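Beta-lactamase/D-alanine Carboxypeptidase (Yersinia pestis, PDB 3RJU) probably acts as a serine hydrolase of the beta-lactamase and penicillin-binding protein family, with beta-lactamase or D-alanine carboxypeptidase activity. Local coordinates at residues Trp287-Gln301 against Phe309-Ile321. Sequence-based numbering, arbitrary orientation.
Sequences WVYMAPKADLPGIMQ and FITYMAMVPEKNI
Y312 has CG opposite its backbone N (chi1 -177°), and this carries its ring along the sheet to Q301. Q301 places CG between its own N and carbonyl carbon (chi1 55°), and its chain bends again at chi2. The bend lays the side chain obliquely across the phenol, with amide and ring planes 54° apart. Q301 CB is 3.6 Å from Y312 OH. The phenol oxygen itself is hydrogen-bonded to N343 of helix 336-349. CE of M290, a selenomethionine like M300, M313 and M315, also touches this hydroxyl.

M300 and M315 form an antiparallel hydrogen-bonded pair. M300 N donates a hydrogen bond to M315 O at 2.9 Å, and M315 N donates one to M300 O at 2.8 Å. Q301 and A314 are the next, non-hydrogen-bonded pair, with a CA-H...O contact from A314 CA to M300 O.

On the sheet face of M300 and M315, the indole of W287, just before strand 288-290, reaches over. Its CH2 meets M313 SE at 4.0 Å and, in one of the two M315 conformers, M315 CE at 3.8 Å. M313 SE makes an oblique Met-aromatic contact with the six-membered ring, as does M315 SE in that conformer. Helix 233-241 packs on M313 and M315. On the other face I299 CG2 rests on A314 CB at 3.8 Å, beneath helix 336-349.

Toward the 3-10 segment 317-319, V316 CG2 packs against P297 CG. One water donates to G298 O at 2.7 Å and also to OE1 of one conformer of E318.

These strands belong to the central antiparallel sheet of the serine beta-lactamase fold, with helices on both faces. The contact is mainly apolar and buried: backbone bonds satisfy the M300 and M315 amides, while at the polar end a water bridges the loop at G298 and, in one conformer, E318.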
loop_
_atom_site.group_PDB
_atom_site.type_symbol
_atom_site.label_atom_id
_atom_site.label_comp_id
_atom_site.label_asym_id
_atom_site.label_seq_id
_atom_site.Cartn_x
_atom_site.Cartn_y
_atom_site.Cartn_z
ATOM N N TRP A 287 -7.152 -2.143 0.880
ATOM C CA TRP A 287 -7.557 -1.527 2.140
ATOM C C TRP A 287 -8.036 -2.584 3.122
ATOM O O TRP A 287 -8.667 -3.576 2.735
ATOM C CB TRP A 287 -8.705 -0.542 1.902
ATOM C CG TRP A 287 -8.295 0.658 1.136
ATOM C CD1 TRP A 287 -8.442 0.880 -0.223
ATOM C CD2 TRP A 287 -7.667 1.833 1.668
ATOM N NE1 TRP A 287 -7.921 2.124 -0.549
ATOM C CE2 TRP A 287 -7.445 2.720 0.592
ATOM C CE3 TRP A 287 -7.247 2.211 2.958
ATOM C CZ2 TRP A 287 -6.855 3.974 0.768
ATOM C CZ3 TRP A 287 -6.663 3.452 3.125
ATOM C CH2 TRP A 287 -6.469 4.319 2.037
ATOM N N VAL A 288 -7.757 -2.339 4.398
ATOM C CA VAL A 288 -8.213 -3.182 5.480
ATOM C C VAL A 288 -9.010 -2.318 6.441
ATOM O O VAL A 288 -8.556 -1.228 6.816
ATOM C CB VAL A 288 -7.020 -3.819 6.221
ATOM C CG1 VAL A 288 -7.480 -4.542 7.529
ATOM C CG2 VAL A 288 -6.288 -4.786 5.292
ATOM N N TYR A 289 -10.175 -2.815 6.862
ATOM C CA TYR A 289 -11.018 -2.074 7.787
ATOM C C TYR A 289 -10.971 -2.708 9.161
ATOM O O TYR A 289 -11.097 -3.926 9.294
ATOM C CB TYR A 289 -12.470 -2.030 7.301
ATOM C CG TYR A 289 -13.414 -1.402 8.298
ATOM C CD1 TYR A 289 -13.373 -0.038 8.550
ATOM C CD2 TYR A 289 -14.355 -2.174 8.983
ATOM C CE1 TYR A 289 -14.236 0.550 9.470
ATOM C CE2 TYR A 289 -15.225 -1.595 9.910
ATOM C CZ TYR A 289 -15.164 -0.232 10.137
ATOM O OH TYR A 289 -16.010 0.360 11.047
HETATM N N MSE A 290 -10.764 -1.870 10.174
HETATM C CA MSE A 290 -10.847 -2.295 11.569
HETATM C C MSE A 290 -12.015 -1.574 12.207
HETATM O O MSE A 290 -12.070 -0.337 12.190
HETATM C CB MSE A 290 -9.546 -1.952 12.312
HETATM C CG MSE A 290 -8.306 -2.579 11.667
HETATM SE SE MSE A 290 -6.667 -2.352 12.672
HETATM C CE MSE A 290 -6.669 -0.424 12.898
ATOM N N ALA A 291 -12.965 -2.336 12.751
ATOM C CA ALA A 291 -14.130 -1.730 13.389
ATOM C C ALA A 291 -13.748 -1.052 14.705
ATOM O O ALA A 291 -12.743 -1.406 15.315
ATOM C CB ALA A 291 -15.188 -2.769 13.643
ATOM N N PRO A 292 -14.576 -0.097 15.163
ATOM C CA PRO A 292 -14.312 0.562 16.451
ATOM C C PRO A 292 -14.200 -0.480 17.545
ATOM O O PRO A 292 -14.998 -1.427 17.603
ATOM C CB PRO A 292 -15.561 1.418 16.693
ATOM C CG PRO A 292 -16.250 1.499 15.374
ATOM C CD PRO A 292 -15.862 0.305 14.567
ATOM N N LYS A 293 -13.221 -0.302 18.420
ATOM C CA LYS A 293 -13.073 -1.187 19.563
ATOM C C LYS A 293 -12.059 -0.577 20.496
ATOM O O LYS A 293 -11.210 0.188 20.068
ATOM C CB LYS A 293 -12.601 -2.566 19.119
ATOM C CG LYS A 293 -11.178 -2.594 18.577
ATOM C CD LYS A 293 -10.906 -3.912 17.842
ATOM C CE LYS A 293 -11.824 -4.062 16.615
ATOM N NZ LYS A 293 -11.670 -5.385 15.993
ATOM N N ALA A 294 -12.191 -0.947 21.769
ATOM C CA ALA A 294 -11.525 -0.258 22.850
ATOM C C ALA A 294 -11.848 1.221 22.705
ATOM O O ALA A 294 -13.017 1.617 22.633
ATOM C CB ALA A 294 -10.026 -0.501 22.788
ATOM N N ASP A 295 -10.801 2.027 22.637
ATOM C CA ASP A 295 -10.944 3.459 22.469
ATOM C C ASP A 295 -10.532 3.884 21.068
ATOM O O ASP A 295 -10.185 5.049 20.847
ATOM C CB ASP A 295 -10.064 4.167 23.488
ATOM C CG ASP A 295 -8.806 3.392 23.785
ATOM O OD1 ASP A 295 -7.979 3.234 22.862
ATOM O OD2 ASP A 295 -8.650 2.927 24.936
ATOM N N LEU A 296 -10.558 2.949 20.119
ATOM C CA LEU A 296 -10.176 3.292 18.756
ATOM C C LEU A 296 -11.419 3.411 17.875
ATOM O O LEU A 296 -12.395 2.681 18.065
ATOM C CB LEU A 296 -9.241 2.238 18.171
ATOM C CG LEU A 296 -7.890 2.049 18.862
ATOM C CD1 LEU A 296 -7.109 0.932 18.179
ATOM C CD2 LEU A 296 -7.071 3.353 18.884
ATOM N N PRO A 297 -11.397 4.347 16.917
ATOM C CA PRO A 297 -12.503 4.469 15.966
ATOM C C PRO A 297 -12.398 3.423 14.855
ATOM O O PRO A 297 -11.417 2.678 14.819
ATOM C CB PRO A 297 -12.299 5.868 15.391
ATOM C CG PRO A 297 -10.808 6.063 15.416
ATOM C CD PRO A 297 -10.344 5.357 16.683
ATOM N N GLY A 298 -13.404 3.351 13.987
ATOM C CA GLY A 298 -13.322 2.509 12.805
ATOM C C GLY A 298 -12.318 3.136 11.864
ATOM O O GLY A 298 -12.401 4.326 11.560
ATOM N N ILE A 299 -11.361 2.331 11.419
ATOM C CA ILE A 299 -10.215 2.825 10.687
ATOM C C ILE A 299 -10.018 2.035 9.401
ATOM O O ILE A 299 -10.069 0.803 9.407
ATOM C CB ILE A 299 -8.939 2.690 11.570
ATOM C CG1 ILE A 299 -8.980 3.721 12.717
ATOM C CG2 ILE A 299 -7.655 2.829 10.725
ATOM C CD1 ILE A 299 -7.924 3.483 13.800
HETATM N N MSE A 300 -9.819 2.760 8.301
HETATM C CA MSE A 300 -9.386 2.195 7.029
HETATM C C MSE A 300 -7.877 2.346 6.979
HETATM O O MSE A 300 -7.358 3.460 7.154
HETATM C CB MSE A 300 -9.998 2.978 5.853
HETATM C CG MSE A 300 -11.475 2.797 5.704
HETATM SE SE MSE A 300 -11.909 0.995 5.111
HETATM C CE MSE A 300 -11.412 1.166 3.277
ATOM N N GLN A 301 -7.170 1.252 6.710
ATOM C CA GLN A 301 -5.718 1.295 6.806
ATOM C C GLN A 301 -4.990 0.358 5.849
ATOM O O GLN A 301 -5.595 -0.527 5.220
ATOM C CB GLN A 301 -5.262 1.072 8.271
ATOM C CG GLN A 301 -5.785 -0.202 8.952
ATOM C CD GLN A 301 -4.955 -1.476 8.657
ATOM O OE1 GLN A 301 -4.097 -1.507 7.766
ATOM N NE2 GLN A 301 -5.204 -2.517 9.426
ATOM N N PHE A 309 12.349 0.071 5.236
ATOM C CA PHE A 309 11.247 1.011 5.473
ATOM C C PHE A 309 10.059 0.293 6.075
ATOM O O PHE A 309 9.776 -0.857 5.716
ATOM C CB PHE A 309 10.772 1.664 4.169
ATOM C CG PHE A 309 11.726 2.684 3.617
ATOM C CD1 PHE A 309 11.557 4.045 3.887
ATOM C CD2 PHE A 309 12.820 2.277 2.874
ATOM C CE1 PHE A 309 12.447 4.980 3.397
ATOM C CE2 PHE A 309 13.716 3.212 2.371
ATOM C CZ PHE A 309 13.527 4.566 2.645
ATOM N N ILE A 310 9.349 0.986 6.958
ATOM C CA ILE A 310 7.997 0.581 7.337
ATOM C C ILE A 310 7.049 1.762 7.142
ATOM O O ILE A 310 7.410 2.921 7.393
ATOM C CB ILE A 310 7.895 0.023 8.773
ATOM C CG1 ILE A 310 8.494 0.992 9.809
ATOM C CG2 ILE A 310 8.535 -1.376 8.840
ATOM C CD1 ILE A 310 8.205 0.542 11.234
ATOM N N THR A 311 5.839 1.472 6.670
ATOM C CA THR A 311 4.876 2.511 6.374
ATOM C C THR A 311 3.511 2.115 6.889
ATOM O O THR A 311 3.197 0.933 7.048
ATOM C CB THR A 311 4.747 2.766 4.846
ATOM O OG1 THR A 311 4.594 1.519 4.169
ATOM C CG2 THR A 311 5.988 3.460 4.293
ATOM N N TYR A 312 2.695 3.117 7.166
ATOM C CA TYR A 312 1.338 2.858 7.609
ATOM C C TYR A 312 0.480 4.046 7.237
ATOM O O TYR A 312 0.893 5.211 7.386
ATOM C CB TYR A 312 1.325 2.629 9.119
ATOM C CG TYR A 312 -0.013 2.268 9.736
ATOM C CD1 TYR A 312 -0.738 1.148 9.292
ATOM C CD2 TYR A 312 -0.550 3.034 10.781
ATOM C CE1 TYR A 312 -1.952 0.805 9.878
ATOM C CE2 TYR A 312 -1.765 2.692 11.372
ATOM C CZ TYR A 312 -2.465 1.584 10.910
ATOM O OH TYR A 312 -3.680 1.234 11.479
HETATM N N MSE A 313 -0.722 3.760 6.754
HETATM C CA MSE A 313 -1.693 4.807 6.502
HETATM C C MSE A 313 -2.978 4.413 7.212
HETATM O O MSE A 313 -3.427 3.270 7.082
HETATM C CB MSE A 313 -1.968 4.962 5.000
HETATM C CG MSE A 313 -2.950 6.088 4.700
HETATM SE SE MSE A 313 -3.186 6.417 2.808
HETATM C CE MSE A 313 -1.359 6.905 2.359
ATOM N N ALA A 314 -3.544 5.337 7.986
ATOM C CA ALA A 314 -4.770 5.058 8.724
ATOM C C ALA A 314 -5.688 6.240 8.523
ATOM O O ALA A 314 -5.265 7.392 8.666
ATOM C CB ALA A 314 -4.468 4.871 10.220
HETATM N N MSE A 315 -6.953 5.996 8.223
HETATM C CA MSE A 315 -7.826 7.137 8.069
HETATM C C MSE A 315 -9.246 6.843 8.476
HETATM O O MSE A 315 -9.678 5.684 8.523
HETATM C CB MSE A 315 -7.792 7.665 6.640
HETATM C CG MSE A 315 -8.344 6.700 5.618
HETATM SE SE MSE A 315 -8.646 7.547 3.886
HETATM C CE MSE A 315 -6.797 7.862 3.338
ATOM N N VAL A 316 -9.959 7.924 8.761
ATOM C CA VAL A 316 -11.355 7.867 9.134
ATOM C C VAL A 316 -12.037 8.800 8.138
ATOM O O VAL A 316 -12.174 9.995 8.384
ATOM C CB VAL A 316 -11.577 8.338 10.598
ATOM C CG1 VAL A 316 -13.057 8.239 10.975
ATOM C CG2 VAL A 316 -10.733 7.508 11.546
ATOM N N PRO A 317 -12.398 8.263 6.968
ATOM C CA PRO A 317 -12.803 9.136 5.865
ATOM C C PRO A 317 -14.007 10.013 6.191
ATOM O O PRO A 317 -14.079 11.143 5.735
ATOM C CB PRO A 317 -13.134 8.149 4.732
ATOM C CG PRO A 317 -12.341 6.934 5.058
ATOM C CD PRO A 317 -12.301 6.847 6.551
ATOM N N GLU A 318 -14.928 9.491 6.989
ATOM C CA GLU A 318 -16.137 10.231 7.311
ATOM C C GLU A 318 -15.816 11.495 8.104
ATOM O O GLU A 318 -16.593 12.453 8.082
ATOM C CB GLU A 318 -17.131 9.341 8.065
ATOM C CG GLU A 318 -16.589 8.769 9.353
ATOM C CD GLU A 318 -16.040 7.348 9.225
ATOM O OE1 GLU A 318 -15.289 7.019 8.259
ATOM O OE2 GLU A 318 -16.370 6.558 10.126
ATOM N N LYS A 319 -14.669 11.493 8.786
ATOM C CA LYS A 319 -14.240 12.638 9.598
ATOM C C LYS A 319 -13.115 13.417 8.918
ATOM O O LYS A 319 -12.543 14.330 9.528
ATOM C CB LYS A 319 -13.752 12.206 10.991
ATOM C CG LYS A 319 -14.748 11.467 11.856
ATOM C CD LYS A 319 -15.935 12.289 12.228
ATOM C CE LYS A 319 -16.877 11.465 13.102
ATOM N NZ LYS A 319 -16.145 11.019 14.316
ATOM N N ASN A 320 -12.795 13.064 7.669
ATOM C CA ASN A 320 -11.778 13.786 6.898
ATOM C C ASN A 320 -10.422 13.789 7.576
ATOM O O ASN A 320 -9.713 14.807 7.542
ATOM C CB ASN A 320 -12.221 15.225 6.647
ATOM C CG ASN A 320 -13.537 15.286 5.920
ATOM O OD1 ASN A 320 -13.788 14.504 4.991
ATOM N ND2 ASN A 320 -14.399 16.185 6.358
ATOM N N ILE A 321 -10.076 12.662 8.192
ATOM C CA ILE A 321 -8.828 12.540 8.926
ATOM C C ILE A 321 -8.021 11.404 8.339
ATOM O O ILE A 321 -8.543 10.301 8.131
ATOM C CB ILE A 321 -9.100 12.288 10.422
ATOM C CG1 ILE A 321 -9.608 13.586 11.064
ATOM C CG2 ILE A 321 -7.826 11.742 11.153
ATOM C CD1 ILE A 321 -10.268 13.395 12.432
HETATM O O HOH W 1 -16.473 3.170 10.633
HETATM O O HOH W 2 -13.544 4.770 9.150
#